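Glycosyl hyrolase, family 3 (Deinococcus radiodurans, PDB 3TEV) probably hydrolyses O-glycosidic bonds in carbohydrates or glycosides as a TIM-barrel glycoside hydrolase. Local coordinates at residues 14-17 against 18-22; 57-60 against 61-65; 166-170 against 171-175; 319-322 against 323-327. One frame throughout, in Å; residues are numbered along the deposited sequence.

Interaction 1: 14-17 against 18-22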
ATOM      1  N   ASP A  14      18.803   3.936  18.400  1.00 47.17           N
ATOM      2  CA  ASP A  14      18.277   3.660  17.076  1.00 46.23           C
ATOM      3  C   ASP A  14      17.117   4.620  16.776  1.00 44.99           C
ATOM      4  O   ASP A  14      15.993   4.183  16.527  1.00 44.61           O
ATOM      5  CB  ASP A  14      17.845   2.186  17.016  1.00 46.25           C
ATOM      6  CG  ASP A  14      17.623   1.687  15.604  1.00 48.25           C
ATOM      7  OD1 ASP A  14      18.089   2.341  14.636  1.00 51.70           O
ATOM      8  OD2 ASP A  14      16.982   0.618  15.464  1.00 49.62           O
ATOM      9  N   PRO A  15      17.382   5.945  16.835  1.00 43.98           N
ATOM     10  CA  PRO A  15      16.286   6.889  16.595  1.00 42.72           C
ATOM     11  C   PRO A  15      15.708   6.734  15.190  1.00 40.87           C
ATOM     12  O   PRO A  15      16.399   6.285  14.278  1.00 40.33           O
ATOM     13  CB  PRO A  15      16.924   8.270  16.796  1.00 43.09           C
ATOM     14  CG  PRO A  15      18.395   8.040  16.871  1.00 44.26           C
ATOM     15  CD  PRO A  15      18.662   6.608  17.160  1.00 43.80           C
ATOM     16  N   VAL A  16      14.427   7.048  15.035  1.00 39.45           N
ATOM     17  CA  VAL A  16      13.758   6.894  13.749  1.00 37.82           C
ATOM     18  C   VAL A  16      14.315   7.911  12.765  1.00 37.34           C
ATOM     19  O   VAL A  16      14.456   9.075  13.097  1.00 37.99           O
ATOM     20  CB  VAL A  16      12.243   7.077  13.876  1.00 37.84           C
ATOM     21  CG1 VAL A  16      11.561   6.946  12.502  1.00 36.54           C
ATOM     22  CG2 VAL A  16      11.667   6.055  14.860  1.00 37.46           C
ATOM     23  N   ARG A  17      14.642   7.471  11.564  1.00 36.23           N
ATOM     24  CA  ARG A  17      15.066   8.393  10.524  1.00 35.37           C
ATOM     25  C   ARG A  17      13.935   8.627   9.532  1.00 34.48           C
ATOM     26  O   ARG A  17      13.111   7.749   9.320  1.00 34.21           O
ATOM     27  CB  ARG A  17      16.278   7.843   9.811  1.00 35.42           C
ATOM     28  CG  ARG A  17      17.432   7.578  10.762  1.00 36.95           C
ATOM     29  CD  ARG A  17      18.571   6.949  10.020  1.00 38.86           C
ATOM     30  NE  ARG A  17      19.146   7.921   9.098  1.00 41.26           N
ATOM     31  CZ  ARG A  17      20.051   7.628   8.170  1.00 41.82           C
ATOM     32  NH1 ARG A  17      20.482   6.360   8.038  1.00 39.86           N
ATOM     33  NH2 ARG A  17      20.515   8.612   7.385  1.00 40.83           N
ATOM     34  N   PRO A  18      13.903   9.817   8.906  1.00 33.91           N
ATOM     35  CA  PRO A  18      12.816  10.106   7.960  1.00 33.18           C
ATOM     36  C   PRO A  18      12.742   9.080   6.837  1.00 32.46           C
ATOM     37  O   PRO A  18      11.660   8.728   6.436  1.00 31.45           O
ATOM     38  CB  PRO A  18      13.162  11.496   7.402  1.00 33.39           C
ATOM     39  CG  PRO A  18      14.550  11.816   7.899  1.00 33.48           C
ATOM     40  CD  PRO A  18      14.819  10.960   9.097  1.00 33.56           C
ATOM     41  N   GLY A  19      13.880   8.588   6.350  1.00 32.15           N
ATOM     42  CA  GLY A  19      13.860   7.591   5.267  1.00 32.14           C
ATOM     43  C   GLY A  19      13.208   6.267   5.631  1.00 32.28           C
ATOM     44  O   GLY A  19      12.796   5.514   4.753  1.00 33.39           O
ATOM     45  N   GLN A  20      13.113   5.968   6.924  1.00 31.77           N
ATOM     46  CA  GLN A  20      12.513   4.715   7.384  1.00 30.63           C
ATOM     47  C   GLN A  20      10.981   4.729   7.297  1.00 31.29           C
ATOM     48  O   GLN A  20      10.320   3.707   7.539  1.00 30.95           O
ATOM     49  CB  GLN A  20      12.991   4.416   8.801  1.00 30.78           C
ATOM     50  CG  GLN A  20      14.518   4.158   8.856  1.00 29.85           C
ATOM     51  CD  GLN A  20      15.096   4.071  10.262  1.00 31.37           C
ATOM     52  OE1 GLN A  20      14.571   4.678  11.222  1.00 29.60           O
ATOM     53  NE2 GLN A  20      16.219   3.330  10.389  1.00 30.82           N
ATOM     54  N   LEU A  21      10.421   5.881   6.920  1.00 31.42           N
ATOM     55  CA  LEU A  21       8.961   6.023   6.794  1.00 31.64           C
ATOM     56  C   LEU A  21       8.525   6.192   5.338  1.00 31.15           C
ATOM     57  O   LEU A  21       7.366   6.485   5.068  1.00 30.99           O
ATOM     58  CB  LEU A  21       8.462   7.201   7.650  1.00 32.07           C
ATOM     59  CG  LEU A  21       8.872   7.175   9.133  1.00 32.62           C
ATOM     60  CD1 LEU A  21       8.573   8.535   9.823  1.00 32.08           C
ATOM     61  CD2 LEU A  21       8.227   5.997   9.879  1.00 31.47           C
ATOM     62  N   LEU A  22       9.460   6.014   4.402  1.00 31.09           N
ATOM     63  CA  LEU A  22       9.149   6.185   2.984  1.00 31.01           C
ATOM     64  C   LEU A  22       9.342   4.915   2.180  1.00 30.64           C
ATOM     65  O   LEU A  22      10.232   4.102   2.470  1.00 31.04           O
ATOM     66  CB  LEU A  22      10.004   7.279   2.343  1.00 30.83           C
ATOM     67  CG  LEU A  22      10.114   8.680   2.928  1.00 32.85           C
ATOM     68  CD1 LEU A  22      10.909   9.553   1.929  1.00 33.39           C
ATOM     69  CD2 LEU A  22       8.738   9.292   3.196  1.00 32.68           C
TER
HETATM   70  O   HOH W   1      18.123   4.242  12.869  1.00 57.01           O

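Interaction 2: 57-60 against 61-65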
ATOM      1  N   ALA A  57      13.379 -13.207 -14.588  1.00 67.42           N
ATOM      2  CA  ALA A  57      13.474 -13.745 -13.233  1.00 66.76           C
ATOM      3  C   ALA A  57      14.909 -13.713 -12.674  1.00 66.36           C
ATOM      4  O   ALA A  57      15.098 -13.428 -11.499  1.00 66.21           O
ATOM      5  CB  ALA A  57      12.889 -15.149 -13.164  1.00 66.72           C
ATOM      6  N   GLU A  58      15.895 -13.985 -13.527  1.00 65.89           N
ATOM      7  CA  GLU A  58      17.309 -13.955 -13.170  1.00 65.55           C
ATOM      8  C   GLU A  58      17.736 -12.544 -12.774  1.00 63.17           C
ATOM      9  O   GLU A  58      18.417 -12.359 -11.759  1.00 63.13           O
ATOM     10  CB  GLU A  58      18.161 -14.461 -14.351  1.00 67.00           C
ATOM     11  CG  GLU A  58      19.659 -14.727 -14.056  1.00 72.08           C
ATOM     12  CD  GLU A  58      20.396 -15.538 -15.186  1.00 78.53           C
ATOM     13  OE1 GLU A  58      21.640 -15.375 -15.326  1.00 81.01           O
ATOM     14  OE2 GLU A  58      19.751 -16.342 -15.922  1.00 80.47           O
ATOM     15  N   GLN A  59      17.341 -11.556 -13.579  1.00 60.50           N
ATOM     16  CA  GLN A  59      17.694 -10.159 -13.325  1.00 57.35           C
ATOM     17  C   GLN A  59      16.995  -9.668 -12.057  1.00 55.20           C
ATOM     18  O   GLN A  59      17.604  -9.008 -11.222  1.00 54.62           O
ATOM     19  CB  GLN A  59      17.359  -9.278 -14.546  1.00 57.11           C
ATOM     20  CG  GLN A  59      17.169  -7.781 -14.257  1.00 54.43           C
ATOM     21  CD  GLN A  59      15.781  -7.473 -13.696  1.00 51.55           C
ATOM     22  OE1 GLN A  59      14.787  -8.059 -14.126  1.00 48.83           O
ATOM     23  NE2 GLN A  59      15.717  -6.578 -12.709  1.00 49.36           N
ATOM     24  N   LEU A  60      15.721 -10.011 -11.920  1.00 53.03           N
ATOM     25  CA  LEU A  60      14.932  -9.578 -10.778  1.00 50.91           C
ATOM     26  C   LEU A  60      15.465 -10.170  -9.476  1.00 50.18           C
ATOM     27  O   LEU A  60      15.521  -9.480  -8.447  1.00 49.08           O
ATOM     28  CB  LEU A  60      13.460  -9.914 -10.988  1.00 50.22           C
ATOM     29  CG  LEU A  60      12.420  -9.360 -10.021  1.00 49.25           C
ATOM     30  CD1 LEU A  60      12.580  -7.867  -9.783  1.00 48.14           C
ATOM     31  CD2 LEU A  60      11.019  -9.675 -10.542  1.00 48.71           C
ATOM     32  N   ARG A  61      15.880 -11.431  -9.535  1.00 49.91           N
ATOM     33  CA  ARG A  61      16.480 -12.092  -8.382  1.00 50.52           C
ATOM     34  C   ARG A  61      17.765 -11.386  -7.954  1.00 49.89           C
ATOM     35  O   ARG A  61      17.998 -11.205  -6.766  1.00 49.63           O
ATOM     36  CB  ARG A  61      16.763 -13.573  -8.668  1.00 51.04           C
ATOM     37  CG  ARG A  61      17.302 -14.341  -7.461  1.00 53.57           C
ATOM     38  CD  ARG A  61      17.414 -15.851  -7.727  1.00 61.43           C
ATOM     39  NE  ARG A  61      16.105 -16.522  -7.828  1.00 66.16           N
ATOM     40  CZ  ARG A  61      15.514 -16.902  -8.970  1.00 69.71           C
ATOM     41  NH1 ARG A  61      14.330 -17.504  -8.940  1.00 70.99           N
ATOM     42  NH2 ARG A  61      16.100 -16.693 -10.148  1.00 71.40           N
ATOM     43  N   ARG A  62      18.584 -11.008  -8.934  1.00 49.42           N
ATOM     44  CA  ARG A  62      19.797 -10.234  -8.708  1.00 49.41           C
ATOM     45  C   ARG A  62      19.463  -8.856  -8.093  1.00 46.98           C
ATOM     46  O   ARG A  62      20.069  -8.450  -7.100  1.00 46.43           O
ATOM     47  CB  ARG A  62      20.585 -10.097 -10.020  1.00 51.08           C
ATOM     48  CG  ARG A  62      22.034  -9.593  -9.882  1.00 57.46           C
ATOM     49  CD  ARG A  62      22.711  -9.393 -11.259  1.00 66.90           C
ATOM     50  NE  ARG A  62      22.359 -10.445 -12.231  1.00 73.46           N
ATOM     51  CZ  ARG A  62      21.623 -10.255 -13.335  1.00 76.80           C
ATOM     52  NH1 ARG A  62      21.352 -11.281 -14.148  1.00 76.99           N
ATOM     53  NH2 ARG A  62      21.159  -9.038 -13.635  1.00 78.13           N
ATOM     54  N   LEU A  63      18.462  -8.180  -8.643  1.00 44.51           N
ATOM     55  CA  LEU A  63      18.060  -6.867  -8.136  1.00 42.10           C
ATOM     56  C   LEU A  63      17.573  -6.896  -6.675  1.00 41.13           C
ATOM     57  O   LEU A  63      17.971  -6.051  -5.879  1.00 40.47           O
ATOM     58  CB  LEU A  63      17.014  -6.226  -9.052  1.00 41.32           C
ATOM     59  CG  LEU A  63      16.410  -4.909  -8.569  1.00 40.40           C
ATOM     60  CD1 LEU A  63      17.486  -3.804  -8.370  1.00 40.20           C
ATOM     61  CD2 LEU A  63      15.351  -4.430  -9.514  1.00 39.11           C
ATOM     62  N   CYS A  64      16.739  -7.874  -6.322  1.00 40.29           N
ATOM     63  CA  CYS A  64      16.195  -7.963  -4.974  1.00 39.90           C
ATOM     64  C   CYS A  64      17.225  -8.431  -3.952  1.00 40.14           C
ATOM     65  O   CYS A  64      17.157  -8.034  -2.775  1.00 39.43           O
ATOM     66  CB  CYS A  64      14.955  -8.846  -4.946  1.00 39.94           C
ATOM     67  SG  CYS A  64      13.640  -8.119  -5.947  1.00 41.90           S
ATOM     68  N   ALA A  65      18.180  -9.255  -4.403  1.00 40.18           N
ATOM     69  CA  ALA A  65      19.257  -9.697  -3.531  1.00 40.34           C
ATOM     70  C   ALA A  65      20.128  -8.499  -3.217  1.00 40.30           C
ATOM     71  O   ALA A  65      20.467  -8.272  -2.059  1.00 40.69           O
ATOM     72  CB  ALA A  65      20.085 -10.846  -4.162  1.00 40.50           C
TER

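Interaction 3: 166-170 against 171-175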
ATOM      1  N   ALA A 166      -4.726 -15.260   1.924  1.00 41.39           N
ATOM      2  CA  ALA A 166      -4.224 -16.507   2.506  1.00 42.50           C
ATOM      3  C   ALA A 166      -3.165 -17.166   1.627  1.00 42.85           C
ATOM      4  O   ALA A 166      -2.227 -17.751   2.127  1.00 43.42           O
ATOM      5  CB  ALA A 166      -5.384 -17.492   2.795  1.00 42.50           C
ATOM      6  N   GLY A 167      -3.333 -17.081   0.312  1.00 43.35           N
ATOM      7  CA  GLY A 167      -2.332 -17.583  -0.620  1.00 42.94           C
ATOM      8  C   GLY A 167      -0.988 -16.881  -0.490  1.00 43.03           C
ATOM      9  O   GLY A 167       0.048 -17.512  -0.672  1.00 43.46           O
ATOM     10  N   HIS A 168      -0.995 -15.583  -0.175  1.00 42.52           N
ATOM     11  CA  HIS A 168       0.249 -14.842   0.011  1.00 42.44           C
ATOM     12  C   HIS A 168       0.853 -15.151   1.376  1.00 42.94           C
ATOM     13  O   HIS A 168       2.012 -15.517   1.494  1.00 42.68           O
ATOM     14  CB  HIS A 168       0.012 -13.335  -0.149  1.00 42.17           C
ATOM     15  CG  HIS A 168      -0.007 -12.887  -1.571  1.00 42.01           C
ATOM     16  ND1 HIS A 168      -1.136 -12.953  -2.356  1.00 43.32           N
ATOM     17  CD2 HIS A 168       0.980 -12.411  -2.366  1.00 41.34           C
ATOM     18  CE1 HIS A 168      -0.850 -12.520  -3.572  1.00 43.42           C
ATOM     19  NE2 HIS A 168       0.431 -12.187  -3.606  1.00 42.11           N
ATOM     20  N   THR A 169       0.036 -14.987   2.401  1.00 44.05           N
ATOM     21  CA  THR A 169       0.412 -15.187   3.782  1.00 45.64           C
ATOM     22  C   THR A 169       1.049 -16.553   4.007  1.00 47.04           C
ATOM     23  O   THR A 169       2.135 -16.651   4.593  1.00 47.32           O
ATOM     24  CB  THR A 169      -0.831 -14.977   4.662  1.00 45.68           C
ATOM     25  OG1 THR A 169      -1.083 -13.568   4.757  1.00 46.11           O
ATOM     26  CG2 THR A 169      -0.616 -15.496   6.046  1.00 48.30           C
ATOM     27  N   ARG A 170       0.403 -17.607   3.508  1.00 48.17           N
ATOM     28  CA  ARG A 170       0.949 -18.948   3.701  1.00 49.99           C
ATOM     29  C   ARG A 170       2.251 -19.199   2.919  1.00 50.08           C
ATOM     30  O   ARG A 170       2.983 -20.135   3.239  1.00 50.19           O
ATOM     31  CB  ARG A 170      -0.105 -20.037   3.432  1.00 50.29           C
ATOM     32  CG  ARG A 170      -0.491 -20.251   1.970  1.00 53.02           C
ATOM     33  CD  ARG A 170      -1.607 -21.301   1.934  1.00 58.20           C
ATOM     34  NE  ARG A 170      -2.163 -21.709   0.640  1.00 59.44           N
ATOM     35  CZ  ARG A 170      -1.553 -22.503  -0.248  1.00 62.77           C
ATOM     36  NH1 ARG A 170      -0.284 -22.891  -0.038  1.00 63.38           N
ATOM     37  NH2 ARG A 170      -2.201 -22.886  -1.371  1.00 61.16           N
ATOM     38  N   GLU A 171       2.540 -18.364   1.915  1.00 49.55           N
ATOM     39  CA  GLU A 171       3.786 -18.491   1.163  1.00 49.35           C
ATOM     40  C   GLU A 171       4.870 -17.496   1.616  1.00 48.76           C
ATOM     41  O   GLU A 171       5.924 -17.383   0.981  1.00 49.61           O
ATOM     42  CB  GLU A 171       3.555 -18.412  -0.355  1.00 49.00           C
ATOM     43  CG  GLU A 171       2.664 -19.548  -0.964  1.00 51.35           C
ATOM     44  CD  GLU A 171       3.241 -20.972  -0.860  1.00 52.80           C
ATOM     45  OE1 GLU A 171       4.366 -21.166  -0.344  1.00 54.35           O
ATOM     46  OE2 GLU A 171       2.551 -21.929  -1.299  1.00 56.49           O
ATOM     47  N   GLY A 172       4.631 -16.782   2.713  1.00 47.25           N
ATOM     48  CA  GLY A 172       5.618 -15.822   3.205  1.00 45.28           C
ATOM     49  C   GLY A 172       5.758 -14.507   2.439  1.00 44.00           C
ATOM     50  O   GLY A 172       6.821 -13.905   2.466  1.00 44.16           O
ATOM     51  N   VAL A 173       4.701 -14.055   1.764  1.00 42.35           N
ATOM     52  CA  VAL A 173       4.692 -12.740   1.137  1.00 41.05           C
ATOM     53  C   VAL A 173       3.567 -11.937   1.796  1.00 40.43           C
ATOM     54  O   VAL A 173       2.434 -12.446   1.936  1.00 40.18           O
ATOM     55  CB  VAL A 173       4.444 -12.831  -0.401  1.00 41.21           C
ATOM     56  CG1 VAL A 173       4.223 -11.452  -1.018  1.00 40.71           C
ATOM     57  CG2 VAL A 173       5.585 -13.547  -1.107  1.00 40.90           C
ATOM     58  N   ALA A 174       3.873 -10.711   2.225  1.00 38.58           N
ATOM     59  CA  ALA A 174       2.846  -9.830   2.767  1.00 37.99           C
ATOM     60  C   ALA A 174       1.959  -9.369   1.624  1.00 37.66           C
ATOM     61  O   ALA A 174       2.467  -8.886   0.621  1.00 38.13           O
ATOM     62  CB  ALA A 174       3.457  -8.623   3.446  1.00 37.20           C
ATOM     63  N   PRO A 175       0.636  -9.546   1.750  1.00 37.33           N
ATOM     64  CA  PRO A 175      -0.236  -8.938   0.753  1.00 37.46           C
ATOM     65  C   PRO A 175      -0.691  -7.584   1.282  1.00 38.23           C
ATOM     66  O   PRO A 175      -0.639  -7.353   2.485  1.00 39.43           O
ATOM     67  CB  PRO A 175      -1.402  -9.925   0.685  1.00 36.71           C
ATOM     68  CG  PRO A 175      -1.496 -10.463   2.068  1.00 36.65           C
ATOM     69  CD  PRO A 175      -0.108 -10.447   2.654  1.00 36.89           C
TER

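Interaction 4: 319-322 against 323-327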
ATOM      1  N   THR A 319       6.470   3.939  16.838  1.00 36.29           N
ATOM      2  CA  THR A 319       5.350   3.009  16.688  1.00 36.63           C
ATOM      3  C   THR A 319       5.145   2.657  15.194  1.00 36.02           C
ATOM      4  O   THR A 319       4.980   1.490  14.841  1.00 37.05           O
ATOM      5  CB  THR A 319       4.050   3.625  17.281  1.00 37.04           C
ATOM      6  OG1 THR A 319       4.252   3.928  18.665  1.00 37.72           O
ATOM      7  CG2 THR A 319       2.858   2.668  17.143  1.00 37.50           C
ATOM      8  N   LYS A 320       5.177   3.655  14.324  1.00 34.60           N
ATOM      9  CA  LYS A 320       5.028   3.407  12.890  1.00 33.88           C
ATOM     10  C   LYS A 320       6.158   2.510  12.381  1.00 33.67           C
ATOM     11  O   LYS A 320       5.903   1.538  11.682  1.00 33.80           O
ATOM     12  CB  LYS A 320       4.965   4.703  12.081  1.00 33.30           C
ATOM     13  CG  LYS A 320       3.837   5.669  12.480  1.00 32.97           C
ATOM     14  CD  LYS A 320       4.082   7.051  11.779  1.00 32.59           C
ATOM     15  CE  LYS A 320       3.114   8.118  12.249  1.00 31.74           C
ATOM     16  NZ  LYS A 320       1.700   7.685  11.995  1.00 33.35           N
ATOM     17  N   ARG A 321       7.395   2.811  12.759  1.00 33.36           N
ATOM     18  CA  ARG A 321       8.528   2.005  12.295  1.00 33.53           C
ATOM     19  C   ARG A 321       8.461   0.546  12.773  1.00 33.85           C
ATOM     20  O   ARG A 321       8.794  -0.370  12.021  1.00 33.82           O
ATOM     21  CB  ARG A 321       9.878   2.643  12.673  1.00 32.71           C
ATOM     22  CG  ARG A 321      11.065   1.917  12.036  1.00 33.18           C
ATOM     23  CD  ARG A 321      12.430   2.535  12.404  1.00 33.51           C
ATOM     24  NE  ARG A 321      12.681   2.371  13.832  1.00 34.74           N
ATOM     25  CZ  ARG A 321      13.728   2.853  14.499  1.00 35.25           C
ATOM     26  NH1 ARG A 321      14.679   3.563  13.886  1.00 33.72           N
ATOM     27  NH2 ARG A 321      13.824   2.602  15.801  1.00 35.74           N
ATOM     28  N   GLU A 322       8.054   0.344  14.028  1.00 34.48           N
ATOM     29  CA  GLU A 322       7.882  -0.986  14.574  1.00 35.49           C
ATOM     30  C   GLU A 322       6.825  -1.822  13.831  1.00 35.13           C
ATOM     31  O   GLU A 322       6.999  -3.022  13.684  1.00 35.77           O
ATOM     32  CB  GLU A 322       7.580  -0.915  16.081  1.00 36.62           C
ATOM     33  CG  GLU A 322       7.220  -2.286  16.763  1.00 41.79           C
ATOM     34  CD  GLU A 322       8.264  -3.429  16.533  1.00 49.60           C
ATOM     35  OE1 GLU A 322       9.481  -3.133  16.337  1.00 52.82           O
ATOM     36  OE2 GLU A 322       7.860  -4.630  16.569  1.00 50.99           O
ATOM     37  N   ARG A 323       5.738  -1.206  13.371  1.00 34.37           N
ATOM     38  CA  ARG A 323       4.781  -1.916  12.521  1.00 34.20           C
ATOM     39  C   ARG A 323       5.440  -2.410  11.230  1.00 33.81           C
ATOM     40  O   ARG A 323       5.183  -3.543  10.778  1.00 33.20           O
ATOM     41  CB  ARG A 323       3.591  -1.036  12.168  1.00 33.87           C
ATOM     42  CG  ARG A 323       2.661  -0.830  13.340  1.00 35.72           C
ATOM     43  CD  ARG A 323       1.325  -0.279  12.872  1.00 39.21           C
ATOM     44  NE  ARG A 323       0.469   0.059  14.009  1.00 41.99           N
ATOM     45  CZ  ARG A 323       0.316   1.282  14.506  1.00 41.40           C
ATOM     46  NH1 ARG A 323       0.956   2.328  13.971  1.00 39.80           N
ATOM     47  NH2 ARG A 323      -0.485   1.453  15.546  1.00 41.66           N
ATOM     48  N   LEU A 324       6.309  -1.571  10.671  1.00 33.34           N
ATOM     49  CA  LEU A 324       7.009  -1.899   9.441  1.00 33.77           C
ATOM     50  C   LEU A 324       8.018  -3.000   9.698  1.00 35.45           C
ATOM     51  O   LEU A 324       8.201  -3.897   8.894  1.00 34.84           O
ATOM     52  CB  LEU A 324       7.720  -0.665   8.896  1.00 33.05           C
ATOM     53  CG  LEU A 324       6.808   0.492   8.463  1.00 31.20           C
ATOM     54  CD1 LEU A 324       7.616   1.723   7.967  1.00 29.08           C
ATOM     55  CD2 LEU A 324       5.824   0.030   7.409  1.00 29.15           C
ATOM     56  N   ARG A 325       8.663  -2.924  10.850  1.00 35.17           N
ATOM     57  CA  ARG A 325       9.655  -3.887  11.212  1.00 37.39           C
ATOM     58  C   ARG A 325       9.025  -5.232  11.565  1.00 37.54           C
ATOM     59  O   ARG A 325       9.546  -6.270  11.181  1.00 37.09           O
ATOM     60  CB  ARG A 325      10.548  -3.305  12.300  1.00 38.71           C
ATOM     61  CG  ARG A 325      11.875  -2.868  11.699  1.00 41.71           C
ATOM     62  CD  ARG A 325      12.307  -1.454  11.874  1.00 43.91           C
ATOM     63  NE  ARG A 325      13.204  -1.291  12.979  1.00 49.68           N
ATOM     64  CZ  ARG A 325      14.303  -0.519  13.007  1.00 51.57           C
ATOM     65  NH1 ARG A 325      14.741   0.168  11.954  1.00 52.68           N
ATOM     66  NH2 ARG A 325      14.989  -0.463  14.116  1.00 49.83           N
ATOM     67  N   ALA A 326       7.872  -5.207  12.224  1.00 37.78           N
ATOM     68  CA  ALA A 326       7.171  -6.437  12.572  1.00 38.21           C
ATOM     69  C   ALA A 326       6.747  -7.176  11.304  1.00 37.98           C
ATOM     70  O   ALA A 326       6.845  -8.402  11.245  1.00 37.93           O
ATOM     71  CB  ALA A 326       5.974  -6.166  13.480  1.00 37.88           C
ATOM     72  N   LEU A 327       6.317  -6.414  10.294  1.00 37.27           N
ATOM     73  CA  LEU A 327       5.953  -6.967   8.995  1.00 37.00           C
ATOM     74  C   LEU A 327       7.132  -7.671   8.317  1.00 37.15           C
ATOM     75  O   LEU A 327       7.009  -8.812   7.868  1.00 36.79           O
ATOM     76  CB  LEU A 327       5.401  -5.874   8.068  1.00 36.32           C
ATOM     77  CG  LEU A 327       4.740  -6.343   6.770  1.00 36.29           C
ATOM     78  CD1 LEU A 327       3.418  -7.044   7.068  1.00 36.77           C
ATOM     79  CD2 LEU A 327       4.474  -5.192   5.807  1.00 36.13           C
TER
HETATM   80  O   HOH W   2       0.535   5.319  13.117  1.00 61.30           O

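Interaction 1: 14-17 against 18-22
The side chain of Q20 folds back over the backbone of R17, closing a short 3-10 turn that leads into strand 22-24, the first strand of the TIM-barrel sheet in chain order. Two hydrogen bonds tie the ends of this turn together. The backbone N of Q20 donates to R17 O at 3.0 Å, and R17 N returns a bond to Q20 OE1 at 2.8 Å. The second is nearly straight, 173° at the hydrogen, although the donor stands well above the plane of the amide carbonyl. Q20 can reach it because its CG lies anti to its own carbonyl carbon (chi1 -65°) and the chain beyond runs extended, which lays CD and OE1 alongside the peptide of V16 and R17. Q20 OE1 also comes within 3.5 Å of V16 CA and accepts from R321 NH1 of helix 314-330, so a partly exposed glutamine has its acceptor gripped by two donors.

The side chain of R17 crosses that of Q20 at a slant, the guanidinium and amide planes 64° apart, and its end leads away to the backbone oxygen of E41. V16 faces the interior instead. Its CG1 meets L21 CD1 at 4.3 Å, and both residues pack on V317, giving the turn an apolar underside against helix 314-330.

On the other end of the Q20 amide, NE2 donates over 3.3 Å to a water, which in turn donates to P15 O and, at 2.6 Å, to D14 OD1.

Interaction 2: 57-60 against 61-65
Helix 57-71, the helical arm of a beta-alpha-beta unit between strands 46-49 and 76-79, begins with a regular turn in which residues 57-60 meet 61-65. Four backbone bonds of the i to i+4 kind carry it, from R61 N to A57 O through to C64 N to L60 O, the last at 2.9 Å.

On the inner face, L60 CD1 touches C64 SG at 4.0 Å and approaches L63 CD2 at 4.4 Å. Because L60 and C64 both rest on L49, this strip fixes the helix against the first strand of the crossover, as in a TIM barrel, where helices pack outside the parallel strands. Q59 lies side by side with L63, its NE2 3.9 Å from L63 CD2; the amide is held from elsewhere, NE2 by the backbone oxygens of P29 and N53, OE1 by the backbone N of E55 and S56.

The outer face is looser. R62 bends at chi3 (-39°) and folds its guanidinium back over the preceding turn, where NH2 lies 3.7 Å from Q59 CA and E58 O sits over one face, toward the rim. E58 OE1 stays 4.3 Å from R62 NH1, too long for a salt bridge. R61, also bent at chi3, donates from its NE to S123 O.

Interaction 3: 166-170 against 171-175
With CG anti to its carbonyl carbon (chi1 -63°) and a second bend at chi2, E171 curls its carboxylate round beside the guanidinium of R170. R170 takes the less common first torsion, CG between its backbone N and carbonyl carbon (chi1 72°), then runs out extended, so the two side chains lie alongside and point the same way. Their salt bridge joins R170 NH1 to E171 OE2 at 3.2 Å, the two planes turned 49° apart. Both charges have further mates on helix 107-124: R170 also pairs with E111 and D112, and E171 with R119. Cutting this glutamate back to an alanine removes the carboxylate and the CG that rests 3.3 Å from G167 O, and R119 and R170 NH1 would probably each lose a charge partner.

H168 is directed to the buried side. Its CD2 edge meets V173 CG1 at 3.6 Å, the methyl lying in the ring plane, while P175 CB lies 3.8 Å from H168 CB, the two side chains running in opposite directions. The ring is fixed at both nitrogens, ND1 by A164 O and NE2 by N129.

The backbone ends the helix in the same span. H168 O takes two donors from opposite faces of its plane, E171 N and V173 N. The bond from V173 N to H168 O is nearly straight at 3.1 Å; G172 N bonds to T169 O, also at 3.1 Å. G172 has a positive phi, a shape that glycine adopts readily. This is a Schellman motif with G172 as its C-prime residue, which turns helix 154-169 into barrel strand 174-180.

Interaction 4: 319-322 against 323-327
Two arginines one helical turn apart, R321 and R325, make the tight part of this contact by lying flat on one another. Their guanidinium planes are only 7° apart and their centres 3.7 Å. R325 NH2 sits over the centre of the R321 group, and R321 NE over that of R325. R321 arrives with CG anti to the backbone N (chi1 -172°) and a bend at chi3 that turns its end back along the helix; R321 CD comes 3.3 Å from R325 NH1. D14 draws the two cations together: its carboxylate pairs with R325, and its backbone O accepts from R321. A leucine in place of R321 would probably leave R325 without its flat partner, and D14 O and Q20 OE1 without this donor.

The loose side belongs to the exposed E322 and T319. E322 is bent at chi2 and only grazes its neighbours, OE2 standing 3.9 Å from A326 CB, while its charge goes to R329. T319 CG2 lies over one face of the R323 guanidinium, 3.7 Å from R323 NH1.

R323 and K320 are held from outside, R323 by D256 and D288, K320 NZ by the backbone oxygens of L283 and A287; a water 2.9 Å from K320 NZ also takes a weak bond from R323 NH1.

L324, meanwhile, packs on V258 and L76, so that helix 314-330 lies against strands 258-261 and 76-79 of the TIM-barrel fold.

How the interactions relate
Interactions 1 and 4 form one junction, their centres about 11 Å apart: D14 OD2 reaches R325 NH2 at 2.6 Å, and Q20 O lies 3.4 Å from L324 CD1. The turn before the first strand and helix 314-330 are thus joined by a salt bridge and by packing, although some 300 residues separate them. Interaction 3 joins the same helix by apolar packing, A174 CB meeting L327 CD1 at 4.0 Å. Interaction 2 touches none of the others; its nearest atoms lie about 11 Å from those of interaction 3 and about 15 Å from those of interactions 1 and 4. All four lie in the family 3 N-terminal barrel region.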